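Local coordinates for carboxylesterase YBFK (Bacillus subtilis, PDB 4CCY), which hydrolyses carboxylic esters to an alcohol and a carboxylate, as a carboxylesterase of the alpha/beta hydrolase superfamily, at residues Leu238-His243 / Gln250-Arg255; Gly262-Ile267 / Asn284-Ser289; Lys269-Gly272 / Leu277-Pro280. All blocks are in the same frame, centred on the assembly; numbering follows the deposited sequence.

The three contacts lie in the C-terminal part of the alpha/beta hydrolase fold. Contact 1 is buried and apolar. It packs helix 249-259 on strand 236-241. Contact 2 is a polar contact at the surface, where strand 264-268 meets helix 280-290 through a salt bridge, a hydrogen bond to a glutamine amide oxygen and two waters. Strands 236-241 and 264-268 are parallel neighbours, so contacts 1 and 2 share one sheet; Leu238 N is probably hydrogen-bonded to Gln264 O at 2.7 Å. Contact 3 is partly buried and lies in the connection between strand 264-268 and helix 280-290. There side chains hydrogen-bond to loop backbone, next to His273, the probable charge-relay histidine.

Contact 1 of 3, residues Leu238-His243 / Gln250-Arg255; sequences LMFGEH and QMAFER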
# COMPACT_ATOMS: atom_id res chain seq x y z
N LEU A 238 5.88 -3.32 -11.91
CA LEU A 238 4.42 -3.32 -11.81
C LEU A 238 3.86 -4.74 -11.87
O LEU A 238 4.09 -5.48 -12.85
CB LEU A 238 3.81 -2.49 -12.95
CG LEU A 238 2.28 -2.34 -12.94
CD1 LEU A 238 1.76 -1.74 -11.63
CD2 LEU A 238 1.80 -1.52 -14.12
N MET A 239 3.11 -5.12 -10.84
CA MET A 239 2.59 -6.48 -10.73
C MET A 239 1.08 -6.49 -10.54
O MET A 239 0.55 -5.81 -9.68
CB MET A 239 3.28 -7.25 -9.59
CG MET A 239 4.80 -7.31 -9.72
SD MET A 239 5.58 -8.25 -8.39
CE MET A 239 5.20 -9.92 -8.87
N PHE A 240 0.40 -7.28 -11.36
CA PHE A 240 -1.03 -7.53 -11.18
C PHE A 240 -1.25 -9.02 -10.98
O PHE A 240 -0.42 -9.84 -11.41
CB PHE A 240 -1.82 -7.12 -12.42
CG PHE A 240 -1.67 -5.68 -12.80
CD1 PHE A 240 -2.42 -4.69 -12.17
CD2 PHE A 240 -0.82 -5.31 -13.84
CE1 PHE A 240 -2.30 -3.35 -12.56
CE2 PHE A 240 -0.70 -3.99 -14.23
CZ PHE A 240 -1.43 -3.01 -13.59
N GLY A 241 -2.37 -9.37 -10.37
CA GLY A 241 -2.81 -10.76 -10.25
C GLY A 241 -3.81 -11.06 -11.36
O GLY A 241 -4.66 -10.23 -11.68
N GLU A 242 -3.71 -12.26 -11.95
CA GLU A 242 -4.61 -12.61 -13.06
C GLU A 242 -6.10 -12.56 -12.72
O GLU A 242 -6.93 -12.39 -13.61
CB GLU A 242 -4.24 -13.97 -13.69
CG GLU A 242 -4.37 -15.16 -12.76
CD GLU A 242 -4.48 -16.48 -13.50
OE1 GLU A 242 -4.88 -16.50 -14.68
OE2 GLU A 242 -4.18 -17.52 -12.87
N HIS A 243 -6.42 -12.68 -11.42
CA HIS A 243 -7.81 -12.70 -10.92
C HIS A 243 -8.26 -11.40 -10.27
O HIS A 243 -9.26 -11.38 -9.56
CB HIS A 243 -8.00 -13.87 -9.96
CG HIS A 243 -7.83 -15.23 -10.61
ND1 HIS A 243 -8.40 -15.54 -11.80
CD2 HIS A 243 -7.14 -16.37 -10.19
CE1 HIS A 243 -8.08 -16.81 -12.13
NE2 HIS A 243 -7.31 -17.32 -11.14
N GLN A 250 -5.53 -6.66 -17.60
CA GLN A 250 -4.91 -6.75 -18.93
C GLN A 250 -4.72 -5.36 -19.55
O GLN A 250 -3.61 -5.01 -19.97
CB GLN A 250 -5.71 -7.68 -19.87
CG GLN A 250 -5.02 -7.97 -21.20
CD GLN A 250 -3.65 -8.61 -21.05
OE1 GLN A 250 -3.43 -9.48 -20.20
NE2 GLN A 250 -2.72 -8.20 -21.89
N MET A 251 -5.79 -4.56 -19.59
CA MET A 251 -5.74 -3.19 -20.08
C MET A 251 -4.76 -2.30 -19.29
O MET A 251 -4.08 -1.48 -19.86
CB MET A 251 -7.14 -2.57 -20.07
CG MET A 251 -8.12 -3.21 -21.05
SD MET A 251 -9.79 -2.52 -20.96
CE MET A 251 -9.51 -0.80 -21.40
N ALA A 252 -4.73 -2.45 -17.97
CA ALA A 252 -3.80 -1.69 -17.13
C ALA A 252 -2.36 -2.07 -17.48
O ALA A 252 -1.50 -1.20 -17.66
CB ALA A 252 -4.08 -1.95 -15.66
N PHE A 253 -2.11 -3.38 -17.58
CA PHE A 253 -0.82 -3.92 -18.03
C PHE A 253 -0.38 -3.39 -19.41
O PHE A 253 0.71 -2.83 -19.55
CB PHE A 253 -0.84 -5.46 -18.00
CG PHE A 253 0.28 -6.10 -18.77
CD1 PHE A 253 1.54 -6.24 -18.18
CD2 PHE A 253 0.09 -6.54 -20.08
CE1 PHE A 253 2.58 -6.82 -18.88
CE2 PHE A 253 1.14 -7.12 -20.79
CZ PHE A 253 2.38 -7.26 -20.19
N GLU A 254 -1.24 -3.56 -20.41
CA GLU A 254 -0.97 -3.06 -21.76
C GLU A 254 -0.63 -1.55 -21.77
O GLU A 254 0.39 -1.13 -22.35
CB GLU A 254 -2.13 -3.36 -22.71
CG GLU A 254 -2.21 -4.82 -23.13
CD GLU A 254 -3.21 -5.07 -24.25
OE1 GLU A 254 -3.45 -4.16 -25.06
OE2 GLU A 254 -3.74 -6.20 -24.32
N ARG A 255 -1.48 -0.76 -21.11
CA ARG A 255 -1.28 0.69 -21.01
C ARG A 255 0.06 1.06 -20.34
O ARG A 255 0.84 1.84 -20.88
CB ARG A 255 -2.47 1.35 -20.30
CG ARG A 255 -2.56 2.84 -20.51
CD ARG A 255 -3.82 3.48 -19.93
NE ARG A 255 -3.65 4.93 -19.97
CZ ARG A 255 -3.36 5.70 -18.92
NH1 ARG A 255 -3.26 5.19 -17.70
NH2 ARG A 255 -3.19 7.01 -19.10
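This contact belongs to the beta-alpha-beta unit made by strand 236-241, helix 249-259 and strand 264-268 of the alpha/beta hydrolase sheet. Phe240 reaches from the strand to the helix. Its CG is anti to its own carbonyl carbon (chi1 -58°), and the ring leans out toward the helix. The far end of the ring does the touching. Phe240 CZ lies 3.5 Å from Ala252 CB, and the methyl also meets CE1 at 3.8 Å. The approach is oblique to the ring. The neighbouring ring atom, Phe240 CE2, sits 3.7 Å from Phe253 N and 4.0 Å from Phe253 CB. The Phe253 ring leads away from Phe240, and the Phe253 side chain touches Ile267 of the next strand. Pro154 and Gln249 also touch the Phe240 side chain, and Ile159 touches Ala252. The Phe240 side chain is about 5 Å from that of Glu244, the probable charge-relay acid, which also binds a sodium ion here. No hydrogen bond crosses between the two segments. The helix is therefore held here by van der Waals contact with a buried ring, which packs against the Ala252 methyl and lies close to the backbone at Phe253 N.

Contact 2 of 3, residues Gly262-Ile267 / Asn284-Ser289; sequences GIQAEI and NQRVLS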
# COMPACT_ATOMS: atom_id res chain seq x y z
N GLY A 262 11.05 1.84 -19.66
CA GLY A 262 11.83 0.84 -18.93
C GLY A 262 11.06 0.04 -17.90
O GLY A 262 11.68 -0.64 -17.08
N ILE A 263 9.73 0.10 -17.93
CA ILE A 263 8.90 -0.60 -16.93
C ILE A 263 9.05 -2.12 -17.03
O ILE A 263 9.15 -2.68 -18.12
CB ILE A 263 7.40 -0.22 -17.00
CG1 ILE A 263 6.65 -0.74 -15.76
CG2 ILE A 263 6.73 -0.75 -18.28
CD1 ILE A 263 5.37 0.01 -15.43
N GLN A 264 9.07 -2.77 -15.87
CA GLN A 264 8.89 -4.21 -15.81
C GLN A 264 7.50 -4.46 -15.26
O GLN A 264 7.22 -4.21 -14.07
CB GLN A 264 9.99 -4.86 -14.97
CG GLN A 264 11.37 -4.62 -15.56
CD GLN A 264 12.51 -5.01 -14.65
OE1 GLN A 264 12.38 -5.90 -13.81
NE2 GLN A 264 13.66 -4.35 -14.81
N ALA A 265 6.61 -4.90 -16.13
CA ALA A 265 5.21 -5.14 -15.77
C ALA A 265 4.86 -6.59 -16.07
O ALA A 265 5.31 -7.15 -17.08
CB ALA A 265 4.29 -4.19 -16.51
N GLU A 266 4.05 -7.20 -15.19
CA GLU A 266 3.66 -8.59 -15.32
C GLU A 266 2.31 -8.87 -14.68
O GLU A 266 1.85 -8.12 -13.81
CB GLU A 266 4.74 -9.52 -14.71
CG GLU A 266 4.99 -9.32 -13.22
CD GLU A 266 6.14 -10.18 -12.69
OE1 GLU A 266 7.29 -9.78 -12.82
OE2 GLU A 266 5.89 -11.26 -12.16
N ILE A 267 1.71 -9.97 -15.10
CA ILE A 267 0.47 -10.46 -14.52
C ILE A 267 0.72 -11.88 -13.99
O ILE A 267 1.07 -12.79 -14.75
CB ILE A 267 -0.69 -10.43 -15.54
CG1 ILE A 267 -0.93 -8.98 -16.05
CG2 ILE A 267 -1.94 -11.02 -14.93
CD1 ILE A 267 -1.81 -8.88 -17.28
N ASN A 284 8.05 -12.11 -2.89
CA ASN A 284 9.25 -11.87 -2.08
C ASN A 284 10.54 -11.82 -2.92
O ASN A 284 11.29 -10.84 -2.88
CB ASN A 284 9.39 -12.91 -0.96
CG ASN A 284 8.39 -12.69 0.18
OD1 ASN A 284 7.62 -11.73 0.18
ND2 ASN A 284 8.41 -13.58 1.15
N GLN A 285 10.76 -12.88 -3.70
CA GLN A 285 11.97 -12.98 -4.51
C GLN A 285 11.98 -12.02 -5.71
O GLN A 285 13.02 -11.42 -6.02
CB GLN A 285 12.25 -14.44 -4.94
CG GLN A 285 13.51 -14.61 -5.80
CD GLN A 285 14.77 -14.10 -5.12
OE1 GLN A 285 15.22 -14.67 -4.13
NE2 GLN A 285 15.34 -13.02 -5.64
N ARG A 286 10.83 -11.86 -6.36
CA ARG A 286 10.72 -10.97 -7.52
C ARG A 286 11.10 -9.53 -7.16
O ARG A 286 11.80 -8.85 -7.90
CB ARG A 286 9.32 -11.00 -8.11
CG ARG A 286 9.13 -10.07 -9.29
CD ARG A 286 9.81 -10.64 -10.53
NE ARG A 286 9.81 -9.75 -11.68
CZ ARG A 286 10.76 -8.86 -11.96
NH1 ARG A 286 11.81 -8.69 -11.16
NH2 ARG A 286 10.65 -8.11 -13.06
N VAL A 287 10.61 -9.09 -6.01
CA VAL A 287 10.94 -7.77 -5.50
C VAL A 287 12.42 -7.67 -5.11
O VAL A 287 13.07 -6.70 -5.45
CB VAL A 287 9.98 -7.36 -4.35
CG1 VAL A 287 10.47 -6.12 -3.61
CG2 VAL A 287 8.58 -7.13 -4.92
N LEU A 288 12.95 -8.68 -4.41
CA LEU A 288 14.39 -8.67 -4.07
C LEU A 288 15.25 -8.55 -5.33
O LEU A 288 16.18 -7.74 -5.39
CB LEU A 288 14.79 -9.93 -3.29
CG LEU A 288 14.60 -10.05 -1.78
CD1 LEU A 288 15.19 -11.38 -1.32
CD2 LEU A 288 15.26 -8.89 -1.03
N SER A 289 14.93 -9.37 -6.34
CA SER A 289 15.61 -9.35 -7.65
C SER A 289 15.55 -7.97 -8.31
O SER A 289 16.57 -7.46 -8.81
CB SER A 289 14.99 -10.39 -8.57
OG SER A 289 15.51 -11.69 -8.31
O HOH W 1 13.99 -7.12 -12.06
O HOH W 2 8.45 -8.21 -14.83
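Arg286 lays its guanidinium edge across the ends of Gln264 and Glu266. It joins helix 280-290 to strand 264-268, the last strand of the alpha/beta hydrolase sheet in chain order. Gln264 and Glu266 are two apart on the strand and point their side chains to the same side. The arginine leaves the helix with CG anti to its backbone N and bends at chi2 (74°), which carries its NE toward the glutamate. Arg286 NE donates to Glu266 OE1 at 2.8 Å, a hydrogen bond that forms part of a salt bridge. It meets the syn side of the oxygen, somewhat out of the carboxylate plane. The two charged planes are 36° apart. The other carboxylate oxygen of Glu266 is hydrogen-bonded to Tyr282 OH, which gives the group a second hold. Arg286 NH2 donates to Gln264 OE1 at 2.9 Å, in the carbonyl plane and on a lone pair. The amide and guanidinium are nearly coplanar, 15° apart. Two waters add to the grip and lie at the edge of the guanidinium. Together the bonds fix the rotation of the group. This is a surface contact, away from the probable charge-relay residues. One water donates to Glu266 OE1 and accepts from Arg286 NH2, both at 2.8 Å. The other donates to Gln264 OE1 at 2.7 Å and accepts from Arg286 NH1 at 2.8 Å.

Contact 3 of 3, residues Lys269-Gly272 / Leu277-Pro280; sequences KNAG and LEQP
Glu278 and Gln279 reach back to the loop 269-272, which follows strand 264-268 of the alpha/beta hydrolase fold. The loop leads directly into His273, the probable charge-relay histidine. Two hydrogen bonds join the segments, and both run between a side chain and the backbone. Glu278 OE1 accepts from Gly272 N at 2.6 Å, with a nearly straight N-H...O angle of 167°. The N-H meets the syn side of the oxygen, tilted out of the carboxylate plane. Gln279 NE2 donates to Asn270 O at 2.9 Å. The acceptor lies in the plane of the Gln279 amide, but the donor sits above the carbonyl plane of Asn270 and not on a lone pair. Gln279 folds at chi2 (-70°), and this bend turns its amide toward the loop. The two bonds thus hold backbone groups two residues apart, with Ala271 between them. The loop has further polar ties to the segment around Glu242 and His243: Glu242 OE2 is hydrogen-bonded to Asn270 N, and Ala271 O accepts a backbone hydrogen bond from His243 N. Apolar and looser contacts fill in around Ala271. Its methyl faces helix 275-278 and the turn that follows. Glu278 OE2 lies 3.5 Å from Ala271 CA, and Ala271 CB touches Gln279 CG at 3.9 Å.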
# COMPACT_ATOMS: atom_id res chain seq x y z
N LYS A 269 -0.03 -15.52 -12.27
CA LYS A 269 -1.02 -16.58 -12.25
C LYS A 269 -1.43 -16.96 -10.84
O LYS A 269 -0.61 -16.90 -9.92
CB LYS A 269 -0.49 -17.84 -12.93
CG LYS A 269 -0.71 -17.89 -14.42
CD LYS A 269 -0.13 -19.18 -14.99
CE LYS A 269 -1.21 -20.21 -15.27
NZ LYS A 269 -0.79 -21.15 -16.36
N ASN A 270 -2.69 -17.36 -10.71
CA ASN A 270 -3.23 -17.94 -9.48
C ASN A 270 -3.20 -16.94 -8.34
O ASN A 270 -2.90 -17.29 -7.19
CB ASN A 270 -2.52 -19.25 -9.12
CG ASN A 270 -2.64 -20.31 -10.21
OD1 ASN A 270 -3.71 -20.53 -10.76
ND2 ASN A 270 -1.54 -20.99 -10.50
N ALA A 271 -3.47 -15.69 -8.67
CA ALA A 271 -3.59 -14.66 -7.66
C ALA A 271 -4.60 -13.63 -8.09
O ALA A 271 -4.82 -13.42 -9.28
CB ALA A 271 -2.25 -14.02 -7.39
N GLY A 272 -5.23 -13.00 -7.10
CA GLY A 272 -6.09 -11.84 -7.35
C GLY A 272 -5.42 -10.54 -6.97
O GLY A 272 -4.21 -10.36 -7.18
N LEU A 277 0.05 -11.18 -0.44
CA LEU A 277 -0.46 -12.12 0.56
C LEU A 277 -0.72 -13.51 -0.01
O LEU A 277 -0.49 -14.52 0.68
CB LEU A 277 -1.73 -11.58 1.24
CG LEU A 277 -1.59 -10.44 2.26
CD1 LEU A 277 -2.92 -9.75 2.46
CD2 LEU A 277 -1.01 -10.92 3.59
N GLU A 278 -1.19 -13.56 -1.25
CA GLU A 278 -1.54 -14.81 -1.94
C GLU A 278 -0.35 -15.60 -2.49
O GLU A 278 -0.37 -16.83 -2.48
CB GLU A 278 -2.43 -14.50 -3.12
CG GLU A 278 -3.89 -14.81 -2.88
CD GLU A 278 -4.72 -14.66 -4.14
OE1 GLU A 278 -4.94 -13.50 -4.55
OE2 GLU A 278 -5.13 -15.69 -4.70
N GLN A 279 0.63 -14.89 -3.03
CA GLN A 279 1.82 -15.52 -3.60
C GLN A 279 3.08 -14.91 -3.00
O GLN A 279 3.92 -14.37 -3.74
CB GLN A 279 1.84 -15.38 -5.13
CG GLN A 279 0.67 -16.03 -5.85
CD GLN A 279 0.72 -17.55 -5.81
OE1 GLN A 279 1.74 -18.14 -5.43
NE2 GLN A 279 -0.36 -18.19 -6.21
N PRO A 280 3.22 -14.99 -1.65
CA PRO A 280 4.33 -14.31 -1.00
C PRO A 280 5.71 -14.84 -1.44
O PRO A 280 6.63 -14.04 -1.55
CB PRO A 280 4.10 -14.59 0.49
CG PRO A 280 3.27 -15.83 0.54
CD PRO A 280 2.39 -15.74 -0.68